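Local coordinates for protein major allergen Alt a 1 (Alternaria alternata, PDB 3V0R) that is a secreted fungal allergen, a disulfide-linked homodimer, and may bind and inhibit the beta-glucanase activity of host plant thaumatin-like proteins, at residues 19-24 / 73-78; 34-39 / 80-85; 55-58 / 62-65; 84-87 / 93-96. All coordinates share one frame; numbering follows the deposited sequence. Where two conformers were deposited one is given.

Contact 1 (19-24 / 73-78). With 0FU (2,5,6-triaminopyrimidin-4-ol), chain K; 0FU (2,5,6-triaminopyrimidin-4-ol), chain M; SO4 (sulfate ion), chain B.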
# COMPACT_ATOMS: atom_id res chain seq x y z
N SER A 19 -2.75 12.14 -16.07
CA SER A 19 -2.69 13.44 -15.39
C SER A 19 -1.86 13.33 -14.09
O SER A 19 -1.48 12.24 -13.62
CB SER A 19 -4.10 13.95 -15.01
OG SER A 19 -4.73 13.02 -14.15
N GLU A 20 -1.59 14.50 -13.52
CA GLU A 20 -0.80 14.60 -12.25
C GLU A 20 0.53 13.83 -12.26
O GLU A 20 0.95 13.14 -11.32
CB GLU A 20 -1.71 14.34 -11.02
CG GLU A 20 -3.19 14.85 -11.03
CD GLU A 20 -3.57 16.27 -11.65
OE1 GLU A 20 -4.65 16.21 -12.23
OE2 GLU A 20 -2.96 17.43 -11.54
N PHE A 21 1.25 13.97 -13.35
CA PHE A 21 2.60 13.45 -13.41
C PHE A 21 3.42 14.10 -12.31
O PHE A 21 3.31 15.29 -12.06
CB PHE A 21 3.27 13.82 -14.76
CG PHE A 21 4.71 13.40 -14.86
CD1 PHE A 21 5.03 12.11 -15.04
CD2 PHE A 21 5.70 14.30 -14.68
CE1 PHE A 21 6.36 11.71 -15.17
CE2 PHE A 21 7.05 13.95 -14.76
CZ PHE A 21 7.38 12.63 -15.00
N TYR A 22 4.23 13.28 -11.64
CA TYR A 22 5.21 13.76 -10.65
C TYR A 22 6.49 13.01 -10.90
O TYR A 22 6.48 11.90 -11.34
CB TYR A 22 4.74 13.50 -9.21
CG TYR A 22 5.68 13.94 -8.07
CD1 TYR A 22 5.48 15.17 -7.38
CD2 TYR A 22 6.70 13.12 -7.60
CE1 TYR A 22 6.29 15.56 -6.31
CE2 TYR A 22 7.54 13.52 -6.55
CZ TYR A 22 7.35 14.73 -5.92
OH TYR A 22 8.14 15.08 -4.84
N GLY A 23 7.61 13.63 -10.55
CA GLY A 23 8.87 12.91 -10.46
C GLY A 23 9.89 13.67 -9.63
O GLY A 23 9.80 14.89 -9.51
N ARG A 24 10.83 12.96 -9.05
CA ARG A 24 11.88 13.59 -8.31
C ARG A 24 13.22 13.12 -8.87
O ARG A 24 13.43 11.94 -9.06
CB ARG A 24 11.78 13.26 -6.81
CG ARG A 24 12.95 13.88 -6.05
CD ARG A 24 12.87 13.60 -4.58
NE ARG A 24 14.10 14.03 -3.94
CZ ARG A 24 14.69 13.41 -2.95
NH1 ARG A 24 15.83 13.87 -2.45
NH2 ARG A 24 14.12 12.37 -2.37
N PHE A 73 4.48 -0.16 -16.90
CA PHE A 73 4.91 1.02 -17.63
C PHE A 73 6.42 1.11 -17.75
O PHE A 73 7.16 0.49 -17.00
CB PHE A 73 4.35 2.29 -17.00
CG PHE A 73 5.12 2.77 -15.79
CD1 PHE A 73 4.93 2.22 -14.58
CD2 PHE A 73 6.03 3.84 -15.89
CE1 PHE A 73 5.57 2.68 -13.43
CE2 PHE A 73 6.70 4.31 -14.75
CZ PHE A 73 6.47 3.73 -13.51
N SER A 74 6.86 1.90 -18.74
CA SER A 74 8.23 2.23 -18.93
C SER A 74 8.33 3.72 -19.28
O SER A 74 7.36 4.28 -19.75
CB SER A 74 8.77 1.37 -20.09
OG SER A 74 10.16 1.51 -20.26
N PHE A 75 9.46 4.35 -19.03
CA PHE A 75 9.62 5.79 -19.26
C PHE A 75 10.91 6.01 -19.98
O PHE A 75 11.94 5.37 -19.66
CB PHE A 75 9.57 6.55 -17.92
CG PHE A 75 9.16 7.99 -18.02
CD1 PHE A 75 7.86 8.33 -18.39
CD2 PHE A 75 10.02 8.98 -17.72
CE1 PHE A 75 7.49 9.67 -18.53
CE2 PHE A 75 9.67 10.33 -17.83
CZ PHE A 75 8.40 10.67 -18.25
N ASP A 76 10.92 6.94 -20.96
CA ASP A 76 12.15 7.45 -21.56
C ASP A 76 12.29 8.86 -21.07
O ASP A 76 11.63 9.74 -21.56
CB ASP A 76 12.02 7.42 -23.10
CG ASP A 76 12.26 6.02 -23.69
OD1 ASP A 76 12.64 5.07 -22.99
OD2 ASP A 76 12.09 5.88 -24.92
N SER A 77 13.20 9.10 -20.14
CA SER A 77 13.27 10.41 -19.55
C SER A 77 13.79 11.45 -20.52
O SER A 77 13.43 12.60 -20.38
CB SER A 77 14.11 10.42 -18.26
OG SER A 77 15.43 9.97 -18.57
N ASP A 78 14.57 11.05 -21.55
CA ASP A 78 15.07 12.02 -22.51
C ASP A 78 13.94 12.75 -23.31
O ASP A 78 14.15 13.85 -23.77
CB ASP A 78 16.05 11.34 -23.54
CG ASP A 78 15.33 10.25 -24.45
OD1 ASP A 78 14.23 9.84 -24.18
OD2 ASP A 78 15.91 9.82 -25.46
C4 0FU K . 2.57 10.47 -4.20
N3 0FU K . 1.29 10.71 -4.57
C2 0FU K . 1.02 11.83 -5.30
NAA 0FU K . -0.25 12.06 -5.66
N1 0FU K . 1.99 12.69 -5.68
C6 0FU K . 3.26 12.48 -5.29
NAB 0FU K . 4.32 13.27 -5.54
C5 0FU K . 3.54 11.38 -4.56
NAC 0FU K . 4.80 11.19 -4.22
O4 0FU K . 3.00 9.38 -3.46
C4 0FU M . 2.53 8.11 -6.14
N3 0FU M . 3.83 8.34 -6.37
C2 0FU M . 4.19 9.26 -7.29
NAA 0FU M . 5.52 9.44 -7.47
N1 0FU M . 3.27 9.98 -8.00
C6 0FU M . 1.96 9.76 -7.81
NAB 0FU M . 1.04 10.43 -8.50
C5 0FU M . 1.58 8.82 -6.85
NAC 0FU M . 0.31 8.52 -6.57
O4 0FU M . 2.08 7.22 -5.22
S SO4 B . 17.09 12.24 1.38
O1 SO4 B . 15.99 12.80 2.23
O2 SO4 B . 18.11 13.31 1.18
O3 SO4 B . 17.70 11.07 2.09
O4 SO4 B . 16.66 11.79 0.02
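Phe21 and Phe75 both hold CG on the far side of CB from the backbone N (chi1 176° and -156°), which sends the two rings inward from opposite directions until they touch. The nearest atoms are Phe21 CE1 and Phe75 CZ, 3.8 Å apart, with Phe21 CZ almost as close to the same Phe75 CZ at 3.9 Å. Although the planes lie within 21° of each other, the ring centroids are 5.6 Å apart. The rings are therefore slid past one another and barely overlap. Strands 15-25 and 72-76 are not neighbours in the antiparallel sheet, and the phenylalanines bridge them across the interior of the beta barrel, where Leu34 and Leu100 pack against both rings. Alternation along the strand then turns Tyr22 the other way, toward a second subunit, whose Tyr22 its ring meets, and the chain K triaminopyrimidine brings its amino NAB over one face. The very short approach of that nitrogen is doubtful, all the more as the tyrosine was modelled in two conformers. Further along, the extended Arg24 side chain carries its guanidinium to a sulfate, whose O4 lies at the edge of the group in a weak hydrogen bond from NH1 of 3.3 Å; Arg24 NE forms a salt bridge with Asp113.

Contact 2 (34-39 / 80-85). With 0FU (2,5,6-triaminopyrimidin-4-ol), chain M.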
# COMPACT_ATOMS: atom_id res chain seq x y z
N LEU A 34 8.71 8.36 -9.57
CA LEU A 34 7.95 8.75 -10.74
C LEU A 34 6.54 8.23 -10.61
O LEU A 34 6.34 7.09 -10.17
CB LEU A 34 8.64 8.11 -11.98
CG LEU A 34 8.68 8.65 -13.37
CD1 LEU A 34 9.23 10.03 -13.49
CD2 LEU A 34 9.64 7.74 -14.15
N GLY A 35 5.56 9.03 -11.00
CA GLY A 35 4.19 8.61 -10.98
C GLY A 35 3.22 9.47 -11.74
O GLY A 35 3.53 10.60 -12.11
N PHE A 36 2.01 8.94 -11.94
CA PHE A 36 0.98 9.65 -12.67
C PHE A 36 -0.34 8.95 -12.47
O PHE A 36 -0.37 7.83 -11.98
CB PHE A 36 1.32 9.74 -14.19
CG PHE A 36 1.68 8.44 -14.77
CD1 PHE A 36 3.02 8.01 -14.80
CD2 PHE A 36 0.69 7.59 -15.32
CE1 PHE A 36 3.35 6.77 -15.30
CE2 PHE A 36 1.04 6.33 -15.83
CZ PHE A 36 2.36 5.93 -15.82
N ASN A 37 -1.43 9.63 -12.72
CA ASN A 37 -2.78 9.08 -12.55
C ASN A 37 -3.28 8.63 -13.91
O ASN A 37 -2.98 9.30 -14.95
CB ASN A 37 -3.74 10.15 -12.01
CG ASN A 37 -3.48 10.50 -10.54
OD1 ASN A 37 -2.83 9.71 -9.79
ND2 ASN A 37 -4.03 11.66 -10.09
N ILE A 38 -4.00 7.53 -13.94
CA ILE A 38 -4.60 6.99 -15.18
C ILE A 38 -6.10 6.85 -14.97
O ILE A 38 -6.53 6.24 -13.95
CB ILE A 38 -4.07 5.63 -15.49
CG1 ILE A 38 -2.55 5.66 -15.67
CG2 ILE A 38 -4.79 5.01 -16.71
CD1 ILE A 38 -2.00 4.31 -16.08
N LYS A 39 -6.90 7.38 -15.87
CA LYS A 39 -8.36 7.35 -15.74
C LYS A 39 -9.04 6.96 -17.03
O LYS A 39 -8.69 7.48 -18.10
CB LYS A 39 -8.85 8.72 -15.27
CG LYS A 39 -10.30 8.75 -14.83
CD LYS A 39 -10.77 10.12 -14.39
CE LYS A 39 -12.04 10.01 -13.54
NZ LYS A 39 -13.12 9.26 -14.22
N SER A 80 10.45 12.58 -22.15
CA SER A 80 9.27 12.46 -21.31
C SER A 80 8.27 11.53 -21.91
O SER A 80 7.07 11.80 -21.91
CB SER A 80 8.64 13.84 -21.08
OG SER A 80 9.53 14.64 -20.31
N GLY A 81 8.73 10.38 -22.39
CA GLY A 81 7.86 9.48 -23.08
C GLY A 81 7.43 8.31 -22.24
O GLY A 81 8.25 7.65 -21.65
N LEU A 82 6.15 8.11 -22.15
CA LEU A 82 5.56 7.02 -21.43
C LEU A 82 5.14 5.89 -22.36
O LEU A 82 4.57 6.15 -23.40
CB LEU A 82 4.28 7.52 -20.74
CG LEU A 82 3.41 6.49 -20.03
CD1 LEU A 82 4.06 5.92 -18.79
CD2 LEU A 82 2.04 7.04 -19.62
N LEU A 83 5.35 4.66 -21.92
CA LEU A 83 4.85 3.46 -22.58
C LEU A 83 4.12 2.61 -21.54
O LEU A 83 4.60 2.41 -20.46
CB LEU A 83 6.04 2.67 -23.12
CG LEU A 83 5.81 1.29 -23.67
CD1 LEU A 83 4.89 1.32 -24.85
CD2 LEU A 83 7.13 0.57 -24.08
N LEU A 84 2.89 2.22 -21.87
CA LEU A 84 2.09 1.31 -21.03
C LEU A 84 1.91 -0.01 -21.74
O LEU A 84 1.84 -0.05 -22.95
CB LEU A 84 0.71 1.92 -20.78
CG LEU A 84 0.63 3.25 -20.05
CD1 LEU A 84 -0.80 3.83 -20.09
CD2 LEU A 84 1.06 3.00 -18.57
N LYS A 85 1.76 -1.09 -20.98
CA LYS A 85 1.48 -2.37 -21.51
C LYS A 85 0.47 -3.10 -20.66
O LYS A 85 0.57 -3.10 -19.44
CB LYS A 85 2.76 -3.17 -21.55
CG LYS A 85 2.58 -4.58 -22.01
CD LYS A 85 3.88 -5.37 -22.06
CE LYS A 85 4.42 -5.68 -20.68
NZ LYS A 85 5.61 -6.60 -20.73
C4 0FU M . 2.53 8.11 -6.14
N3 0FU M . 3.83 8.34 -6.37
C2 0FU M . 4.19 9.26 -7.29
NAA 0FU M . 5.52 9.44 -7.47
N1 0FU M . 3.27 9.98 -8.00
C6 0FU M . 1.96 9.76 -7.81
NAB 0FU M . 1.04 10.43 -8.50
C5 0FU M . 1.58 8.82 -6.85
NAC 0FU M . 0.31 8.52 -6.57
O4 0FU M . 2.08 7.22 -5.22
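Strands 34-39 and 81-85 face each other across the barrel, Phe36 and Ile38 on one meeting Leu82 and Leu84 on the other. The short segments run at 63° to each other and their axes come no closer than 11.1 Å, so side chains alone span the gap. Two pairs of CA atoms mark the register, Phe36 with Leu82 at 10.2 Å and Ile38 with Leu84 at 10.5 Å. Phe36 carries CG between its own backbone N and carbonyl carbon (chi1 51°), a position that aims the ring straight across the interior. Leu82 arrives from the opposite direction and sets both methyls on one side of that ring: CD2 over the face, 4.0 Å from Phe36 CE2, and CD1 farther out past the end, a tight 3.4 Å from Phe36 CZ. Leu84 comes instead to the ring edge, near the plane, with CD2 at 4.2 Å from Phe36 CZ. The same methyl serves a second partner, because Ile38 and Leu84 reach toward each other tip to tip, Ile38 CD1 standing 4.2 Å from Leu84 CD2. Phe73 adds an edge-to-face ring to Phe36. On the other side of strand 33-40, Gly35 lets the chain M triaminopyrimidine lie close, its N1 only 3.4 Å from Gly35 CA. At the start of strand 81-87, Ser80 and Gly81 both face Asp76 in a G1 beta bulge. What results is the hydrophobic centre of a beta barrel, aliphatic and aromatic side chains meeting from strands that are not neighbours in the sheet.

Contact 3 (55-58 / 62-65). With SO4 (sulfate ion), chain D.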
# COMPACT_ATOMS: atom_id res chain seq x y z
N ASP A 55 16.29 3.53 -5.68
CA ASP A 55 17.44 4.42 -5.51
C ASP A 55 17.75 5.07 -6.85
O ASP A 55 18.06 6.27 -6.91
CB ASP A 55 18.70 3.67 -5.05
CG ASP A 55 18.61 3.22 -3.59
OD1 ASP A 55 17.62 3.56 -2.89
OD2 ASP A 55 19.55 2.52 -3.14
N LYS A 56 17.63 4.29 -7.93
CA LYS A 56 17.79 4.91 -9.26
C LYS A 56 16.87 4.24 -10.25
O LYS A 56 17.08 3.12 -10.62
CB LYS A 56 19.24 4.81 -9.70
CG LYS A 56 19.53 5.32 -11.10
CD LYS A 56 21.04 5.49 -11.27
CE LYS A 56 21.52 5.11 -12.67
NZ LYS A 56 21.15 6.13 -13.70
N LEU A 57 15.83 4.94 -10.68
CA LEU A 57 14.94 4.35 -11.69
C LEU A 57 15.64 4.34 -13.07
O LEU A 57 16.40 5.25 -13.36
CB LEU A 57 13.63 5.13 -11.77
CG LEU A 57 12.73 5.06 -10.54
CD1 LEU A 57 11.53 6.02 -10.62
CD2 LEU A 57 12.17 3.61 -10.41
N GLU A 58 15.38 3.32 -13.87
CA GLU A 58 16.01 3.17 -15.16
C GLU A 58 15.02 3.54 -16.29
O GLU A 58 13.79 3.27 -16.17
CB GLU A 58 16.46 1.71 -15.36
CG GLU A 58 17.32 1.13 -14.22
CD GLU A 58 18.65 1.83 -14.02
OE1 GLU A 58 19.13 2.55 -14.92
OE2 GLU A 58 19.29 1.63 -12.92
N TRP A 62 10.58 -2.08 -17.66
CA TRP A 62 9.19 -2.22 -17.20
C TRP A 62 9.13 -2.14 -15.70
O TRP A 62 9.91 -2.80 -15.00
CB TRP A 62 8.64 -3.59 -17.56
CG TRP A 62 8.38 -3.79 -19.05
CD1 TRP A 62 8.93 -4.75 -19.88
CD2 TRP A 62 7.49 -3.04 -19.88
NE1 TRP A 62 8.45 -4.62 -21.16
CE2 TRP A 62 7.61 -3.61 -21.22
CE3 TRP A 62 6.65 -1.98 -19.68
CZ2 TRP A 62 6.91 -3.12 -22.26
CZ3 TRP A 62 5.97 -1.51 -20.76
CH2 TRP A 62 6.10 -2.10 -22.02
N TYR A 63 8.22 -1.33 -15.18
CA TYR A 63 7.91 -1.31 -13.77
C TYR A 63 6.43 -1.60 -13.66
O TYR A 63 5.64 -1.17 -14.47
CB TYR A 63 8.20 0.07 -13.17
CG TYR A 63 9.67 0.41 -13.10
CD1 TYR A 63 10.43 -0.07 -12.04
CD2 TYR A 63 10.28 1.21 -14.06
CE1 TYR A 63 11.80 0.21 -11.95
CE2 TYR A 63 11.67 1.47 -13.97
CZ TYR A 63 12.39 0.98 -12.91
OH TYR A 63 13.74 1.25 -12.82
N SER A 64 6.05 -2.31 -12.60
CA SER A 64 4.66 -2.49 -12.29
C SER A 64 4.06 -1.16 -11.94
O SER A 64 4.71 -0.35 -11.31
CB SER A 64 4.56 -3.46 -11.10
OG SER A 64 3.19 -3.62 -10.81
N CYS A 65 2.81 -0.92 -12.29
CA CYS A 65 2.15 0.30 -11.83
C CYS A 65 1.93 0.36 -10.32
O CYS A 65 1.80 1.43 -9.77
CB CYS A 65 0.81 0.52 -12.56
SG CYS A 65 1.01 1.28 -14.19
S SO4 D . 17.62 0.33 -6.50
O1 SO4 D . 16.92 -0.76 -7.24
O2 SO4 D . 17.95 1.42 -7.47
O3 SO4 D . 16.69 0.63 -5.32
O4 SO4 D . 18.92 -0.14 -5.96
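Tyr63, reaching back to Leu57 and Glu58, fastens the loop that follows strand 47-53, one outermost strand of the beta-barrel sheet, to strand 63-64, the other. Early in that loop a sulfate, probably from the crystallisation liquor, takes two backbone bonds, O3 from Asp55 N and O2 from Lys56 N, each 2.9 Å long. Walking through 62-65, Trp62 comes first and turns away from the loop, toward Lys85, with which it makes a cation-pi pair. Tyr63 follows and does the work. With CG beside its backbone N (chi1 -69°), the ring is directed at the loop, and its hydroxyl oxygen accepts a bond from Glu58 N. This bond is short and nearly straight, with Tyr63 OH 2.8 Å from Glu58 N and an angle of 170° at the hydrogen. Beside it, Leu57 lays one methyl over a face of the ring in a CH-pi contact: CD2 is 4.1 Å from the Tyr63 centroid, displaced toward the hydroxyl end, where Leu57 CD2 and Tyr63 CZ are 3.6 Å apart. A further approach comes in the plane of the ring, at its edge, where Glu58 O stands 3.5 Å from Tyr63 CE2. One side chain thus holds the loop through a polar tip, a face and an edge. Ser64 turns its OG to Gly66 O, and at Cys65 the segment is fixed covalently, SG being joined to Cys50 SG of strand 47-53.

Contact 4 (84-87 / 93-96). With 8AC (8-aminooctanoic acid), chain L; 0FU (2,5,6-triaminopyrimidin-4-ol), chain J.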
# COMPACT_ATOMS: atom_id res chain seq x y z
N LEU A 84 2.89 2.22 -21.87
CA LEU A 84 2.09 1.31 -21.03
C LEU A 84 1.91 -0.01 -21.74
O LEU A 84 1.84 -0.05 -22.95
CB LEU A 84 0.71 1.92 -20.78
CG LEU A 84 0.63 3.25 -20.05
CD1 LEU A 84 -0.80 3.83 -20.09
CD2 LEU A 84 1.06 3.00 -18.57
N LYS A 85 1.76 -1.09 -20.98
CA LYS A 85 1.48 -2.37 -21.51
C LYS A 85 0.47 -3.10 -20.66
O LYS A 85 0.57 -3.10 -19.44
CB LYS A 85 2.76 -3.17 -21.55
CG LYS A 85 2.58 -4.58 -22.01
CD LYS A 85 3.88 -5.37 -22.06
CE LYS A 85 4.42 -5.68 -20.68
NZ LYS A 85 5.61 -6.60 -20.73
N GLN A 86 -0.50 -3.72 -21.31
CA GLN A 86 -1.55 -4.49 -20.65
C GLN A 86 -1.67 -5.85 -21.39
O GLN A 86 -2.09 -5.91 -22.56
CB GLN A 86 -2.90 -3.71 -20.82
CG GLN A 86 -4.08 -4.29 -19.99
CD GLN A 86 -5.43 -3.73 -20.33
OE1 GLN A 86 -5.61 -2.90 -21.24
NE2 GLN A 86 -6.44 -4.23 -19.64
N LYS A 87 -1.33 -6.92 -20.71
CA LYS A 87 -1.51 -8.23 -21.29
C LYS A 87 -2.88 -8.82 -20.89
O LYS A 87 -3.05 -9.34 -19.75
CB LYS A 87 -0.38 -9.14 -20.81
CG LYS A 87 -0.46 -10.52 -21.43
CD LYS A 87 0.79 -11.35 -21.15
CE LYS A 87 0.73 -12.68 -21.89
NZ LYS A 87 2.01 -13.43 -21.71
N THR A 93 -2.02 -8.43 -26.21
CA THR A 93 -1.35 -7.45 -25.41
C THR A 93 -1.59 -6.10 -26.05
O THR A 93 -1.47 -5.97 -27.27
CB THR A 93 0.18 -7.73 -25.36
OG1 THR A 93 0.42 -8.93 -24.61
CG2 THR A 93 0.94 -6.60 -24.68
N TYR A 94 -1.93 -5.09 -25.24
CA TYR A 94 -2.06 -3.72 -25.72
C TYR A 94 -0.88 -2.94 -25.28
O TYR A 94 -0.33 -3.21 -24.21
CB TYR A 94 -3.28 -3.04 -25.14
CG TYR A 94 -4.61 -3.66 -25.41
CD1 TYR A 94 -4.87 -4.25 -26.62
CD2 TYR A 94 -5.62 -3.62 -24.47
CE1 TYR A 94 -6.10 -4.87 -26.86
CE2 TYR A 94 -6.88 -4.22 -24.72
CZ TYR A 94 -7.09 -4.82 -25.91
OH TYR A 94 -8.31 -5.40 -26.19
N VAL A 95 -0.43 -1.98 -26.09
CA VAL A 95 0.55 -1.00 -25.72
C VAL A 95 0.04 0.37 -26.04
O VAL A 95 -0.95 0.51 -26.77
CB VAL A 95 1.95 -1.20 -26.34
CG1 VAL A 95 2.56 -2.51 -25.92
CG2 VAL A 95 1.88 -1.11 -27.88
N ALA A 96 0.61 1.41 -25.40
CA ALA A 96 0.17 2.74 -25.65
C ALA A 96 1.28 3.71 -25.31
O ALA A 96 2.04 3.44 -24.36
CB ALA A 96 -1.08 3.13 -24.81
NAA 8AC L . -17.37 -3.67 -25.66
OAB 8AC L . -7.92 -2.03 -22.18
OAC 8AC L . -8.78 -2.42 -20.26
CAD 8AC L . -16.41 -3.62 -24.55
CAE 8AC L . -15.44 -2.48 -24.80
CAF 8AC L . -14.83 -1.96 -23.51
CAG 8AC L . -13.41 -2.52 -23.41
CAH 8AC L . -12.49 -1.57 -22.73
CAI 8AC L . -11.17 -2.32 -22.36
CAJ 8AC L . -10.11 -1.31 -21.99
CAK 8AC L . -8.85 -2.00 -21.41
C4 0FU J . -12.86 -6.12 -22.36
N3 0FU J . -13.66 -6.39 -23.42
C2 0FU J . -13.18 -6.51 -24.69
NAA 0FU J . -14.03 -6.78 -25.69
N1 0FU J . -11.86 -6.37 -24.96
C6 0FU J . -11.01 -6.09 -23.93
NAB 0FU J . -9.73 -5.94 -24.18
C5 0FU J . -11.48 -5.95 -22.60
NAC 0FU J . -10.67 -5.68 -21.54
O4 0FU J . -13.32 -5.98 -21.07
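A beta hairpin made by strands 81-87 and 93-106 brings Leu84 opposite Ala96 and Gln86 opposite Tyr94, both as antiparallel hydrogen-bonded pairs. Gln86 and Tyr94 exchange two nearly straight bonds, Gln86 N to Tyr94 O at 2.9 Å and Tyr94 N to Gln86 O at 2.8 Å. In the other pair, Leu84 N reaches Ala96 O at 2.9 Å, whereas the return bond from Ala96 N to Leu84 O is more bent, with an angle of 140° at the hydrogen. The non-hydrogen-bonded pairs, Lys85 with Val95 between them and Lys87 with Thr93 beyond Gln86, turn their side chains to the opposite face of the sheet, where Thr93 CG2 rests 3.7 Å from Lys85 CG. The face carrying Gln86 and Tyr94 builds the pocket for 8-aminooctanoic acid seen in this crystal, to which Asp13, Tyr14, Trp16 and Leu126 also belong. Gln86 is extended throughout (chi1 -172°) and lies alongside the tyrosine, pointing the same way. Its amide plane is turned 70° from the ring, so that OE1 meets the ring edge in plane, 3.3 Å from Tyr94 CD2. Beyond it, the ligand's acid group faces the whole amide: Gln86 NE2 donates to OAC of 8-aminooctanoic acid at 3.0 Å, and Gln86 OE1 stands 2.6 Å from OAB. A triaminopyrimidine, chain J, places its amino NAB against Tyr94 OH, though the modelled bond is implausibly short.

How the contacts relate
From the N terminus, strand 15-25 opens contact 1 and strand 33-40 opens contact 2. The loop after strand 47-53 then folds back on strand 63-64, so contact 3 closes a small loop nested inside both longer ones. Strand 72-76 closes contact 1 and strand 81-87 closes contact 2; their segments alternate, so they cross. Contact 4 begins on 84-85, where contact 2 ends, closes a short hairpin loop at 93-96, and follows contacts 1 and 3 in series. Contacts 1 and 2 span the barrel interior, contact 3 ties the loop after one outermost strand to the other, and contact 4 pairs neighbours in the sheet. Phe73 packing on Leu84 links contact 1 to the hairpin of contact 4.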